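Local coordinates for pks18 (Mycobacterium tuberculosis, PDB 1TED), which probably catalyses, as a type III polyketide synthase, the extension of medium- and long-chain acyl-CoA starters with malonyl-CoA to form tri- and tetraketide alpha-pyrones, at residues G41-V46 with F224-A229; A141-F146 with C201-S206. All coordinates share one frame; numbering follows the deposited sequence.

Interaction 1: G41-V46 with F224-A229; sequences GTPRRV and FGDGCA. With MYR (myristic acid), chain E.
At one end of an antiparallel strand pair in the central sheet of the thiolase fold, G41 meets C228 where strand 32-41 ends beside strand 226-236. The two form a hydrogen-bonded pair, G41 N donating to C228 O at 2.9 Å and C228 N to G41 O at 2.6 Å, and both bonds are bent at the hydrogen (142° and 138°). The CB of C228 lies 3.6 Å from G41 O; the same side chain packs on L116 and V120 of helix 102-125. Past G41 the chain leaves the sheet, and the contact passes to side chains. T42 sets CB 3.7 Å from D226 O, with CG2 over the CA of G227, while its OG1 donates forward to the carbonyl oxygen of the next residue, P43 O (3.0 Å). The P43 ring crosses the D226 side chain at about a right angle, CG coming within 3.8 Å of D226 CB. Of the D226 side chain it is the methylene that meets the proline; the carboxylate is engaged elsewhere, OD2 being hydrogen-bonded to S206 OG and to the backbone N of A84. F224, two residues before D226, borders the acyl tunnel that holds myristic acid, its ring presenting an edge, nearly in plane, to the fatty chain, with CD2 3.5 Å from MYR C11.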
loop_
_atom_site.group_PDB
_atom_site.type_symbol
_atom_site.label_atom_id
_atom_site.label_comp_id
_atom_site.label_asym_id
_atom_site.label_seq_id
_atom_site.Cartn_x
_atom_site.Cartn_y
_atom_site.Cartn_z
ATOM N N GLY A 41 2.097 5.119 20.783
ATOM C CA GLY A 41 0.862 5.708 21.260
ATOM C C GLY A 41 -0.391 4.890 21.028
ATOM O O GLY A 41 -0.480 4.086 20.100
ATOM N N THR A 42 -1.386 5.123 21.874
ATOM C CA THR A 42 -2.645 4.403 21.774
ATOM C C THR A 42 -3.748 5.287 22.328
ATOM O O THR A 42 -3.469 6.292 22.984
ATOM C CB THR A 42 -2.615 3.123 22.645
ATOM O OG1 THR A 42 -2.693 3.495 24.026
ATOM C CG2 THR A 42 -1.325 2.349 22.435
ATOM N N PRO A 43 -5.017 4.948 22.042
ATOM C CA PRO A 43 -6.089 5.783 22.594
ATOM C C PRO A 43 -6.004 5.673 24.120
ATOM O O PRO A 43 -5.368 4.747 24.643
ATOM C CB PRO A 43 -7.366 5.166 22.012
ATOM C CG PRO A 43 -6.939 3.835 21.476
ATOM C CD PRO A 43 -5.538 4.044 21.008
ATOM N N ARG A 44 -6.634 6.612 24.824
ATOM C CA ARG A 44 -6.589 6.644 26.281
ATOM C C ARG A 44 -7.444 5.603 26.991
ATOM O O ARG A 44 -7.115 5.195 28.104
ATOM C CB ARG A 44 -6.952 8.044 26.780
ATOM N N ARG A 45 -8.533 5.171 26.364
ATOM C CA ARG A 45 -9.405 4.189 26.993
ATOM C C ARG A 45 -8.725 2.850 27.271
ATOM O O ARG A 45 -8.244 2.176 26.351
ATOM C CB ARG A 45 -10.648 3.951 26.140
ATOM C CG ARG A 45 -11.527 2.806 26.631
ATOM C CD ARG A 45 -12.983 3.124 26.378
ATOM N NE ARG A 45 -13.141 3.784 25.088
ATOM C CZ ARG A 45 -13.950 4.812 24.868
ATOM N NH1 ARG A 45 -14.687 5.307 25.853
ATOM N NH2 ARG A 45 -13.999 5.360 23.665
ATOM N N VAL A 46 -8.708 2.477 28.548
ATOM C CA VAL A 46 -8.114 1.226 28.999
ATOM C C VAL A 46 -9.187 0.166 29.256
ATOM O O VAL A 46 -10.003 0.312 30.163
ATOM C CB VAL A 46 -7.325 1.441 30.298
ATOM C CG1 VAL A 46 -6.858 0.103 30.853
ATOM C CG2 VAL A 46 -6.139 2.357 30.034
ATOM N N PHE A 224 -7.354 -8.654 19.585
ATOM C CA PHE A 224 -7.024 -7.405 18.911
ATOM C C PHE A 224 -7.276 -6.096 19.671
ATOM O O PHE A 224 -8.302 -5.914 20.317
ATOM C CB PHE A 224 -7.717 -7.393 17.546
ATOM C CG PHE A 224 -7.251 -8.489 16.619
ATOM C CD1 PHE A 224 -6.455 -9.536 17.086
ATOM C CD2 PHE A 224 -7.595 -8.473 15.273
ATOM C CE1 PHE A 224 -6.009 -10.549 16.225
ATOM C CE2 PHE A 224 -7.149 -9.487 14.396
ATOM C CZ PHE A 224 -6.357 -10.521 14.875
ATOM N N GLY A 225 -6.303 -5.192 19.578
ATOM C CA GLY A 225 -6.385 -3.905 20.245
ATOM C C GLY A 225 -6.030 -2.755 19.315
ATOM O O GLY A 225 -5.786 -2.965 18.126
ATOM N N ASP A 226 -5.987 -1.542 19.862
ATOM C CA ASP A 226 -5.695 -0.333 19.083
ATOM C C ASP A 226 -4.339 0.288 19.419
ATOM O O ASP A 226 -3.921 0.305 20.574
ATOM C CB ASP A 226 -6.800 0.719 19.320
ATOM C CG ASP A 226 -8.152 0.306 18.748
ATOM O OD1 ASP A 226 -8.334 -0.880 18.390
ATOM O OD2 ASP A 226 -9.044 1.180 18.663
ATOM N N GLY A 227 -3.658 0.823 18.415
ATOM C CA GLY A 227 -2.365 1.421 18.693
ATOM C C GLY A 227 -1.754 2.153 17.523
ATOM O O GLY A 227 -2.223 2.045 16.393
ATOM N N CYS A 228 -0.703 2.911 17.799
ATOM C CA CYS A 228 -0.016 3.656 16.759
ATOM C C CYS A 228 1.470 3.731 17.074
ATOM O O CYS A 228 1.871 3.742 18.237
ATOM C CB CYS A 228 -0.597 5.070 16.654
ATOM S SG CYS A 228 0.104 6.060 15.314
ATOM N N ALA A 229 2.283 3.768 16.030
ATOM C CA ALA A 229 3.720 3.858 16.202
ATOM C C ALA A 229 4.318 4.513 14.969
ATOM O O ALA A 229 3.793 4.380 13.864
ATOM C CB ALA A 229 4.332 2.470 16.415
HETATM C C1 MYR E . -13.780 -6.103 22.306
HETATM O O1 MYR E . -13.487 -5.630 23.402
HETATM O O2 MYR E . -14.270 -7.232 22.249
HETATM C C2 MYR E . -13.541 -5.300 21.026
HETATM C C3 MYR E . -12.440 -5.938 20.177
HETATM C C4 MYR E . -12.176 -5.120 18.910
HETATM C C5 MYR E . -11.108 -5.775 18.032
HETATM C C6 MYR E . -11.559 -7.127 17.471
HETATM C C7 MYR E . -12.679 -6.997 16.434
HETATM C C8 MYR E . -12.205 -6.317 15.148
HETATM C C9 MYR E . -11.130 -7.140 14.435
HETATM C C10 MYR E . -10.570 -6.377 13.235
HETATM C C11 MYR E . -9.450 -7.171 12.558
HETATM C C12 MYR E . -8.850 -6.389 11.388
HETATM C C13 MYR E . -7.683 -7.163 10.771
HETATM C C14 MYR E . -7.044 -6.376 9.625
#

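Interaction 2: A141-F146 with C201-S206. With MYR (myristic acid), chain E.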
loop_
_atom_site.group_PDB
_atom_site.type_symbol
_atom_site.label_atom_id
_atom_site.label_comp_id
_atom_site.label_asym_id
_atom_site.label_seq_id
_atom_site.Cartn_x
_atom_site.Cartn_y
_atom_site.Cartn_z
ATOM N N ALA A 141 1.039 2.617 7.032
ATOM C CA ALA A 141 0.547 1.250 6.965
ATOM C C ALA A 141 -0.653 1.034 7.883
ATOM O O ALA A 141 -0.704 1.568 9.001
ATOM C CB ALA A 141 1.655 0.276 7.324
ATOM N N THR A 142 -1.609 0.241 7.395
ATOM C CA THR A 142 -2.816 -0.096 8.148
ATOM C C THR A 142 -3.522 -1.250 7.463
ATOM O O THR A 142 -3.326 -1.489 6.272
ATOM C CB THR A 142 -3.846 1.064 8.177
ATOM O OG1 THR A 142 -3.169 2.305 8.394
ATOM C CG2 THR A 142 -4.869 0.839 9.290
ATOM N N SER A 143 -4.361 -1.948 8.221
ATOM C CA SER A 143 -5.161 -3.043 7.692
ATOM C C SER A 143 -6.554 -2.930 8.303
ATOM O O SER A 143 -7.377 -3.828 8.167
ATOM C CB SER A 143 -4.525 -4.391 8.044
ATOM O OG SER A 143 -3.342 -4.595 7.287
ATOM N N THR A 144 -6.818 -1.803 8.964
ATOM C CA THR A 144 -8.106 -1.576 9.626
ATOM C C THR A 144 -8.838 -0.291 9.224
ATOM O O THR A 144 -9.807 0.090 9.875
ATOM C CB THR A 144 -7.930 -1.555 11.166
ATOM O OG1 THR A 144 -6.862 -0.660 11.515
ATOM C CG2 THR A 144 -7.614 -2.959 11.696
ATOM N N GLY A 145 -8.387 0.358 8.151
ATOM C CA GLY A 145 -9.005 1.605 7.713
ATOM C C GLY A 145 -9.519 1.677 6.282
ATOM O O GLY A 145 -10.529 1.078 5.956
ATOM N N PHE A 146 -8.830 2.424 5.429
ATOM C CA PHE A 146 -9.201 2.602 4.011
ATOM C C PHE A 146 -10.162 3.772 3.758
ATOM O O PHE A 146 -11.379 3.604 3.837
ATOM C CB PHE A 146 -9.839 1.332 3.395
ATOM C CG PHE A 146 -9.085 0.051 3.663
ATOM C CD1 PHE A 146 -7.752 0.064 4.075
ATOM C CD2 PHE A 146 -9.729 -1.179 3.518
ATOM C CE1 PHE A 146 -7.073 -1.131 4.341
ATOM C CE2 PHE A 146 -9.068 -2.374 3.778
ATOM C CZ PHE A 146 -7.738 -2.354 4.191
ATOM N N CYS A 201 2.528 3.509 11.472
ATOM C CA CYS A 201 1.662 2.344 11.503
ATOM C C CYS A 201 0.539 2.710 12.469
ATOM O O CYS A 201 0.789 3.085 13.612
ATOM C CB CYS A 201 2.436 1.121 11.988
ATOM S SG CYS A 201 3.887 0.709 10.978
ATOM N N ILE A 202 -0.696 2.628 11.997
ATOM C CA ILE A 202 -1.851 2.985 12.809
ATOM C C ILE A 202 -2.873 1.866 12.690
ATOM O O ILE A 202 -3.297 1.503 11.593
ATOM C CB ILE A 202 -2.466 4.329 12.321
ATOM C CG1 ILE A 202 -3.783 4.612 13.047
ATOM C CG2 ILE A 202 -2.666 4.292 10.815
ATOM C CD1 ILE A 202 -3.613 5.166 14.449
ATOM N N GLU A 203 -3.273 1.312 13.822
ATOM C CA GLU A 203 -4.207 0.212 13.773
ATOM C C GLU A 203 -5.356 0.426 14.745
ATOM O O GLU A 203 -5.156 0.568 15.956
ATOM C CB GLU A 203 -3.450 -1.085 14.065
ATOM C CG GLU A 203 -3.741 -2.226 13.097
ATOM C CD GLU A 203 -3.244 -1.992 11.668
ATOM O OE1 GLU A 203 -2.012 -1.961 11.450
ATOM O OE2 GLU A 203 -4.090 -1.854 10.762
ATOM N N LEU A 204 -6.561 0.473 14.191
ATOM C CA LEU A 204 -7.776 0.682 14.965
ATOM C C LEU A 204 -8.753 -0.467 14.791
ATOM O O LEU A 204 -9.707 -0.377 14.012
ATOM C CB LEU A 204 -8.448 1.989 14.542
ATOM C CG LEU A 204 -8.085 3.239 15.341
ATOM C CD1 LEU A 204 -6.593 3.316 15.543
ATOM C CD2 LEU A 204 -8.613 4.473 14.611
ATOM N N CYS A 205 -8.511 -1.546 15.527
ATOM C CA CYS A 205 -9.361 -2.725 15.472
ATOM C C CYS A 205 -10.745 -2.484 16.089
ATOM O O CYS A 205 -11.756 -2.895 15.522
ATOM C CB CYS A 205 -8.674 -3.898 16.191
ATOM S SG CYS A 205 -7.104 -4.447 15.462
ATOM N N SER A 206 -10.780 -1.822 17.246
ATOM C CA SER A 206 -12.035 -1.549 17.952
ATOM C C SER A 206 -13.113 -0.994 17.029
ATOM O O SER A 206 -14.304 -1.197 17.252
ATOM C CB SER A 206 -11.793 -0.580 19.127
ATOM O OG SER A 206 -11.462 0.737 18.701
HETATM C C1 MYR E . -13.780 -6.103 22.306
HETATM O O1 MYR E . -13.487 -5.630 23.402
HETATM O O2 MYR E . -14.270 -7.232 22.249
HETATM C C2 MYR E . -13.541 -5.300 21.026
HETATM C C3 MYR E . -12.440 -5.938 20.177
HETATM C C4 MYR E . -12.176 -5.120 18.910
HETATM C C5 MYR E . -11.108 -5.775 18.032
HETATM C C6 MYR E . -11.559 -7.127 17.471
HETATM C C7 MYR E . -12.679 -6.997 16.434
HETATM C C8 MYR E . -12.205 -6.317 15.148
HETATM C C9 MYR E . -11.130 -7.140 14.435
HETATM C C10 MYR E . -10.570 -6.377 13.235
HETATM C C11 MYR E . -9.450 -7.171 12.558
HETATM C C12 MYR E . -8.850 -6.389 11.388
HETATM C C13 MYR E . -7.683 -7.163 10.771
HETATM C C14 MYR E . -7.044 -6.376 9.625
HETATM O O HOH W 1 -1.444 -3.724 8.768
#
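A141 and C201 pair in parallel, the two chains running within 7° of each other, and I202 N donates to A141 O at 3.2 Å in a nearly straight bond (168°). The same carbonyl oxygen also accepts from T142 OG1, which comes from above the carbonyl plane. The T142 and I202 side chains run alongside each other in the same direction, OG1 of T142 3.2 Å from I202 CG2. Beyond T142 the first chain stops pairing strand to strand, and the side chains of E203 and T144 take over. E203 bends at CB-CG (chi2 67°), and its OE2 accepts two bonds: S143 N arrives on the syn lone pair at 2.6 Å, and T144 OG1 on the anti side, somewhat out of the carboxylate plane, at 3.1 Å. T144 OG1 in turn accepts from L204 N at 2.9 Å, so one hydroxyl ties the glutamate to the backbone of its own strand. These neighbouring strands, 135-142 and 196-204, belong to the N-terminal half of the thiolase fold, and the E203 side chain is about 8 Å from that of C175, the probable nucleophile. E203 OE1 turns away to S349 OG; a water hydrogen-bonded to S143 OG also lies near OE1, though it may give its protons to other acceptors. On the tunnel side, T144 CG2 lies 4.1 Å from C205 SG. From its carboxylate end the myristic acid passes C205, whose CB meets C5, then T144 CG2 near C12, and ends with C14 3.0 Å from S143 O, the CB of S143 beside it.

Overall arrangement
Interactions 1 and 2 lie side by side in the central mixed sheet, their centres 11 Å apart. Four adjacent strands carry them, in the order 135-142, 196-204, 226-236 and 32-41, and the middle two are joined directly by the bond of C201 N to A229 O. Along the chain the segments come as 41-46, 141-146, 201-206 and 224-229, so interaction 1 encloses interaction 2 in sequence, all within the N-terminal chalcone synthase family region. Helix 102-125 packs against side chains of both. F224 of interaction 1 and S143, T144, C205 and S206 of interaction 2 touch the same myristic acid, which puts the loops here, though not segment 41-46, beside the substrate tunnel.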